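Extracellular subtilisin-like serine proteinase (Vibrio sp. PA-44, PDB 1SH7) probably cleaves peptide bonds as a calcium-binding, cold-adapted serine endopeptidase of the subtilisin (S8) family. Local coordinates at residues A[184-198]-A[258-270]. Numbering follows the deposited sequence.
With CA (calcium ion), chain C.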
loop_
_atom_site.group_PDB
_atom_site.type_symbol
_atom_site.label_atom_id
_atom_site.label_comp_id
_atom_site.label_asym_id
_atom_site.label_seq_id
_atom_site.Cartn_x
_atom_site.Cartn_y
_atom_site.Cartn_z
ATOM N N SER A 184 1.391 -18.377 -4.374
ATOM C CA SER A 184 2.853 -18.340 -4.343
ATOM C C SER A 184 3.329 -16.924 -4.098
ATOM O O SER A 184 2.718 -15.976 -4.571
ATOM C CB SER A 184 3.463 -18.841 -5.656
ATOM O OG SER A 184 4.902 -18.770 -5.614
ATOM N N ARG A 185 4.435 -16.784 -3.379
ATOM C CA ARG A 185 5.233 -15.579 -3.484
ATOM C C ARG A 185 5.501 -15.310 -4.962
ATOM O O ARG A 185 5.831 -16.232 -5.670
ATOM C CB ARG A 185 6.582 -15.786 -2.773
ATOM C CG ARG A 185 7.520 -14.577 -2.812
ATOM C CD ARG A 185 8.937 -14.790 -2.246
ATOM N NE ARG A 185 9.725 -15.756 -3.031
ATOM C CZ ARG A 185 10.656 -15.469 -3.943
ATOM N NH1 ARG A 185 10.997 -14.218 -4.231
ATOM N NH2 ARG A 185 11.260 -16.471 -4.571
ATOM N N SER A 186 5.325 -14.073 -5.428
ATOM C CA SER A 186 5.694 -13.704 -6.810
ATOM C C SER A 186 7.181 -13.911 -6.944
ATOM O O SER A 186 7.944 -13.570 -6.018
ATOM C CB SER A 186 5.345 -12.241 -7.096
ATOM O OG SER A 186 3.983 -11.997 -6.783
ATOM N N SER A 187 7.609 -14.450 -8.083
ATOM C CA SER A 187 9.028 -14.812 -8.250
ATOM C C SER A 187 9.985 -13.646 -8.138
ATOM O O SER A 187 11.172 -13.870 -7.877
ATOM C CB SER A 187 9.280 -15.529 -9.573
ATOM O OG SER A 187 8.794 -14.792 -10.638
ATOM N N PHE A 188 9.492 -12.417 -8.362
ATOM C CA PHE A 188 10.339 -11.204 -8.296
ATOM C C PHE A 188 10.377 -10.622 -6.870
ATOM O O PHE A 188 11.182 -9.752 -6.563
ATOM C CB PHE A 188 9.835 -10.119 -9.278
ATOM C CG PHE A 188 8.391 -9.738 -9.051
ATOM C CD1 PHE A 188 8.021 -8.961 -7.954
ATOM C CD2 PHE A 188 7.399 -10.195 -9.894
ATOM C CE1 PHE A 188 6.664 -8.689 -7.713
ATOM C CE2 PHE A 188 6.097 -9.916 -9.657
ATOM C CZ PHE A 188 5.729 -9.147 -8.576
ATOM N N SER A 189 9.467 -11.059 -6.002
ATOM C CA SER A 189 9.320 -10.398 -4.703
ATOM C C SER A 189 10.539 -10.481 -3.822
ATOM O O SER A 189 11.079 -11.559 -3.559
ATOM C CB SER A 189 8.145 -10.987 -3.913
ATOM O OG SER A 189 7.957 -10.201 -2.745
ATOM N N ASN A 190 10.945 -9.346 -3.265
ATOM C CA ASN A 190 11.918 -9.413 -2.198
ATOM C C ASN A 190 11.274 -10.176 -1.003
ATOM O O ASN A 190 10.062 -10.452 -0.968
ATOM C CB ASN A 190 12.382 -8.008 -1.774
ATOM C CG ASN A 190 13.375 -7.374 -2.734
ATOM O OD1 ASN A 190 13.777 -6.206 -2.540
ATOM N ND2 ASN A 190 13.776 -8.090 -3.739
ATOM N N TRP A 191 12.136 -10.564 -0.074
ATOM C CA TRP A 191 11.856 -11.564 0.935
ATOM C C TRP A 191 12.662 -11.239 2.184
ATOM O O TRP A 191 13.430 -10.273 2.179
ATOM C CB TRP A 191 12.171 -13.000 0.412
ATOM C CG TRP A 191 13.468 -13.139 -0.350
ATOM C CD1 TRP A 191 13.609 -13.255 -1.685
ATOM C CD2 TRP A 191 14.782 -13.221 0.202
ATOM N NE1 TRP A 191 14.938 -13.366 -2.020
ATOM C CE2 TRP A 191 15.682 -13.331 -0.874
ATOM C CE3 TRP A 191 15.299 -13.174 1.499
ATOM C CZ2 TRP A 191 17.060 -13.425 -0.692
ATOM C CZ3 TRP A 191 16.669 -13.256 1.674
ATOM C CH2 TRP A 191 17.528 -13.378 0.581
ATOM N N GLY A 192 12.480 -12.030 3.251
ATOM C CA GLY A 192 13.305 -11.919 4.452
ATOM C C GLY A 192 12.698 -11.345 5.722
ATOM O O GLY A 192 11.496 -11.023 5.827
ATOM N N SER A 193 13.579 -11.183 6.702
ATOM C CA SER A 193 13.202 -10.712 8.035
ATOM C C SER A 193 12.594 -9.301 8.091
ATOM O O SER A 193 11.932 -8.989 9.064
ATOM C CB SER A 193 14.431 -10.730 8.947
ATOM O OG SER A 193 15.392 -9.809 8.488
ATOM N N CYS A 194 12.848 -8.442 7.092
ATOM C CA CYS A 194 12.291 -7.073 7.105
ATOM C C CYS A 194 10.893 -6.963 6.495
ATOM O O CYS A 194 10.282 -5.918 6.569
ATOM C CB CYS A 194 13.205 -6.128 6.366
ATOM S SG CYS A 194 14.694 -5.763 7.268
ATOM N N VAL A 195 10.424 -8.025 5.860
ATOM C CA VAL A 195 9.100 -8.071 5.231
ATOM C C VAL A 195 8.078 -8.481 6.306
ATOM O O VAL A 195 8.227 -9.524 6.913
ATOM C CB VAL A 195 9.054 -9.125 4.091
ATOM C CG1 VAL A 195 7.647 -9.291 3.541
ATOM C CG2 VAL A 195 10.065 -8.792 2.994
ATOM N N ASP A 196 7.049 -7.666 6.524
ATOM C CA ASP A 196 6.075 -7.903 7.578
ATOM C C ASP A 196 4.956 -8.834 7.158
ATOM O O ASP A 196 4.453 -9.574 7.981
ATOM C CB ASP A 196 5.440 -6.595 8.027
ATOM C CG ASP A 196 6.430 -5.657 8.705
ATOM O OD1 ASP A 196 6.721 -5.835 9.905
ATOM O OD2 ASP A 196 6.950 -4.711 8.125
ATOM N N LEU A 197 4.571 -8.773 5.888
ATOM C CA LEU A 197 3.504 -9.635 5.336
ATOM C C LEU A 197 3.469 -9.547 3.817
ATOM O O LEU A 197 4.104 -8.665 3.229
ATOM C CB LEU A 197 2.119 -9.283 5.924
ATOM C CG LEU A 197 1.338 -8.091 5.345
ATOM C CD1 LEU A 197 -0.060 -7.953 5.916
ATOM C CD2 LEU A 197 2.120 -6.813 5.608
ATOM N N PHE A 198 2.719 -10.466 3.203
ATOM C CA PHE A 198 2.508 -10.529 1.773
ATOM C C PHE A 198 1.114 -9.987 1.450
ATOM O O PHE A 198 0.181 -10.114 2.246
ATOM C CB PHE A 198 2.574 -11.996 1.279
ATOM C CG PHE A 198 3.968 -12.579 1.295
ATOM C CD1 PHE A 198 4.404 -13.378 2.359
ATOM C CD2 PHE A 198 4.849 -12.317 0.269
ATOM C CE1 PHE A 198 5.681 -13.880 2.389
ATOM C CE2 PHE A 198 6.146 -12.828 0.312
ATOM C CZ PHE A 198 6.551 -13.611 1.369
ATOM N N VAL A 258 0.927 -19.137 2.093
ATOM C CA VAL A 258 1.798 -18.731 0.990
ATOM C C VAL A 258 2.883 -19.775 0.763
ATOM O O VAL A 258 3.427 -20.289 1.722
ATOM C CB VAL A 258 2.445 -17.333 1.297
ATOM C CG1 VAL A 258 3.378 -16.863 0.118
ATOM C CG2 VAL A 258 1.389 -16.293 1.622
ATOM N N SER A 259 3.181 -20.089 -0.506
ATOM C CA SER A 259 4.293 -20.970 -0.877
ATOM C C SER A 259 5.520 -20.171 -1.328
ATOM O O SER A 259 5.423 -19.021 -1.782
ATOM C CB SER A 259 3.884 -21.969 -1.971
ATOM O OG SER A 259 3.369 -21.297 -3.095
ATOM N N ASP A 260 6.697 -20.774 -1.171
ATOM C CA ASP A 260 7.970 -20.131 -1.521
ATOM C C ASP A 260 8.266 -18.796 -0.783
ATOM O O ASP A 260 8.724 -17.814 -1.373
ATOM C CB ASP A 260 8.079 -19.973 -3.036
ATOM C CG ASP A 260 9.490 -19.693 -3.479
ATOM O OD1 ASP A 260 9.685 -18.931 -4.451
ATOM O OD2 ASP A 260 10.479 -20.176 -2.867
ATOM N N THR A 261 8.051 -18.797 0.535
ATOM C CA THR A 261 8.258 -17.623 1.370
ATOM C C THR A 261 9.730 -17.328 1.607
ATOM O O THR A 261 10.101 -16.206 1.973
ATOM C CB THR A 261 7.586 -17.824 2.718
ATOM O OG1 THR A 261 7.960 -19.097 3.275
ATOM C CG2 THR A 261 6.036 -17.911 2.543
ATOM N N ARG A 262 10.571 -18.346 1.485
ATOM C CA ARG A 262 12.012 -18.095 1.374
ATOM C C ARG A 262 12.563 -17.342 2.590
ATOM O O ARG A 262 13.328 -16.385 2.417
ATOM C CB ARG A 262 12.240 -17.167 0.191
ATOM C CG ARG A 262 12.666 -17.747 -1.026
ATOM C CD ARG A 262 13.474 -16.753 -1.794
ATOM N NE ARG A 262 14.842 -16.714 -1.273
ATOM C CZ ARG A 262 15.930 -16.595 -2.032
ATOM N NH1 ARG A 262 15.837 -16.475 -3.349
ATOM N NH2 ARG A 262 17.118 -16.580 -1.466
ATOM N N GLY A 263 12.137 -17.686 3.798
ATOM C CA GLY A 263 12.587 -16.967 4.985
ATOM C C GLY A 263 11.796 -15.743 5.388
ATOM O O GLY A 263 12.258 -14.917 6.192
ATOM N N THR A 264 10.573 -15.638 4.885
ATOM C CA THR A 264 9.668 -14.535 5.238
ATOM C C THR A 264 8.568 -15.125 6.069
ATOM O O THR A 264 8.116 -16.237 5.779
ATOM C CB THR A 264 9.017 -13.937 3.969
ATOM O OG1 THR A 264 10.013 -13.650 2.978
ATOM C CG2 THR A 264 8.334 -12.619 4.254
ATOM N N THR A 265 8.113 -14.387 7.074
ATOM C CA THR A 265 6.972 -14.811 7.846
ATOM C C THR A 265 5.774 -15.078 6.932
ATOM O O THR A 265 5.459 -14.314 5.994
ATOM C CB THR A 265 6.672 -13.820 8.978
ATOM O OG1 THR A 265 5.628 -14.334 9.812
ATOM C CG2 THR A 265 6.160 -12.506 8.461
ATOM N N ASN A 266 5.110 -16.187 7.212
ATOM C CA ASN A 266 4.044 -16.670 6.367
ATOM C C ASN A 266 2.693 -16.030 6.765
ATOM O O ASN A 266 1.825 -16.677 7.342
ATOM C CB ASN A 266 4.018 -18.207 6.404
ATOM C CG ASN A 266 3.422 -18.807 5.153
ATOM O OD1 ASN A 266 3.845 -19.890 4.677
ATOM N ND2 ASN A 266 2.422 -18.143 4.625
ATOM N N LYS A 267 2.573 -14.733 6.473
ATOM C CA LYS A 267 1.375 -13.955 6.721
ATOM C C LYS A 267 0.895 -13.301 5.439
ATOM O O LYS A 267 1.663 -12.678 4.750
ATOM C CB LYS A 267 1.635 -12.869 7.754
ATOM C CG LYS A 267 2.016 -13.430 9.162
ATOM C CD LYS A 267 1.948 -12.321 10.196
ATOM C CE LYS A 267 2.583 -12.731 11.545
ATOM N NZ LYS A 267 4.076 -12.845 11.508
ATOM N N LEU A 268 -0.390 -13.463 5.147
ATOM C CA LEU A 268 -1.023 -12.896 3.984
ATOM C C LEU A 268 -2.139 -11.929 4.424
ATOM O O LEU A 268 -2.941 -12.221 5.339
ATOM C CB LEU A 268 -1.608 -14.027 3.130
ATOM C CG LEU A 268 -2.340 -13.668 1.839
ATOM C CD1 LEU A 268 -1.372 -13.081 0.856
ATOM C CD2 LEU A 268 -3.077 -14.874 1.258
ATOM N N LEU A 269 -2.216 -10.800 3.743
ATOM C CA LEU A 269 -3.191 -9.745 4.068
ATOM C C LEU A 269 -4.604 -10.252 4.104
ATOM O O LEU A 269 -5.025 -11.003 3.227
ATOM C CB LEU A 269 -3.111 -8.670 3.001
ATOM C CG LEU A 269 -3.368 -7.181 3.220
ATOM C CD1 LEU A 269 -4.101 -6.531 2.077
ATOM C CD2 LEU A 269 -3.836 -6.709 4.583
ATOM N N TYR A 270 -5.335 -9.811 5.131
ATOM C CA TYR A 270 -6.731 -10.118 5.352
ATOM C C TYR A 270 -7.424 -8.830 5.769
ATOM O O TYR A 270 -6.941 -8.120 6.632
ATOM C CB TYR A 270 -6.867 -11.187 6.438
ATOM C CG TYR A 270 -8.258 -11.676 6.739
ATOM C CD1 TYR A 270 -8.928 -12.542 5.874
ATOM C CD2 TYR A 270 -8.891 -11.327 7.942
ATOM C CE1 TYR A 270 -10.200 -13.044 6.198
ATOM C CE2 TYR A 270 -10.137 -11.811 8.256
ATOM C CZ TYR A 270 -10.797 -12.683 7.371
ATOM O OH TYR A 270 -12.044 -13.168 7.706
HETATM CA CA CA C . 8.087 -3.794 9.984
HETATM O O HOH W 1 8.243 -17.489 -6.200
HETATM O O HOH W 2 9.422 -11.917 7.657
HETATM O O HOH W 3 9.500 -5.567 9.251
HETATM O O HOH W 4 4.939 -9.726 10.505
HETATM O O HOH W 5 6.452 -3.484 11.619
HETATM O O HOH W 6 9.575 -2.911 8.238
HETATM O O HOH W 7 9.110 -4.883 12.040
#
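Thr264 OG1 is gripped from two sides of the contact: it accepts the backbone N-H of Gly192 at 3.0 Å and gives its own proton to Thr261 O. A threonine suits this place because its other branch is apolar. With CG2 anti to the backbone N, the methyl reaches Val195 CG1 in a tight 3.5 Å contact and also meets Phe198 CE1 obliquely.

Arg185 holds Asp260 side-on. Its NE meets Asp260 O at 2.8 Å, close to the guanidinium plane, while NH2 forms a salt bridge to Asp260 OD1 from above the carboxylate plane. On the far side of the group NH1 binds Ser189 O, and Asn159 adds a further bond, so the rotation of this buried cation is well fixed. Arg262 CD covers one guanidinium face. The Arg262 chain bends about its CG-CD bond (chi3 80°), which lays its own guanidinium flat on the Trp191 indole with planes 11° apart and centres 3.8 Å apart, an off-centre cation-pi stack.

In the subtilisin fold, strand 197-200 is an outermost strand of the seven-stranded parallel sheet, and here strand 267-268 and the chain leading into it run alongside. Phe198 N donates to Lys267 O at 2.9 Å, and Phe198 O accepts Leu269 N, making a single bridge with Leu268. The flat apolar ring of Phe198 suits its surroundings: Val258 CG1 lies over one face, the Thr261 methyl approaches obliquely, and the carbonyl oxygens of Thr265 and Lys267 meet the edge.

Just before the strand, the CB of Asp196 points away from 258-270, and its carboxylate chelates a calcium ion through both oxygens, OD2 also receiving Thr175 N; the backbone oxygens of Pro171 and Gly173 and four waters complete the shell. Asp196 O lies 3.4 Å from Thr265 CG2 and accepts a bond from a water.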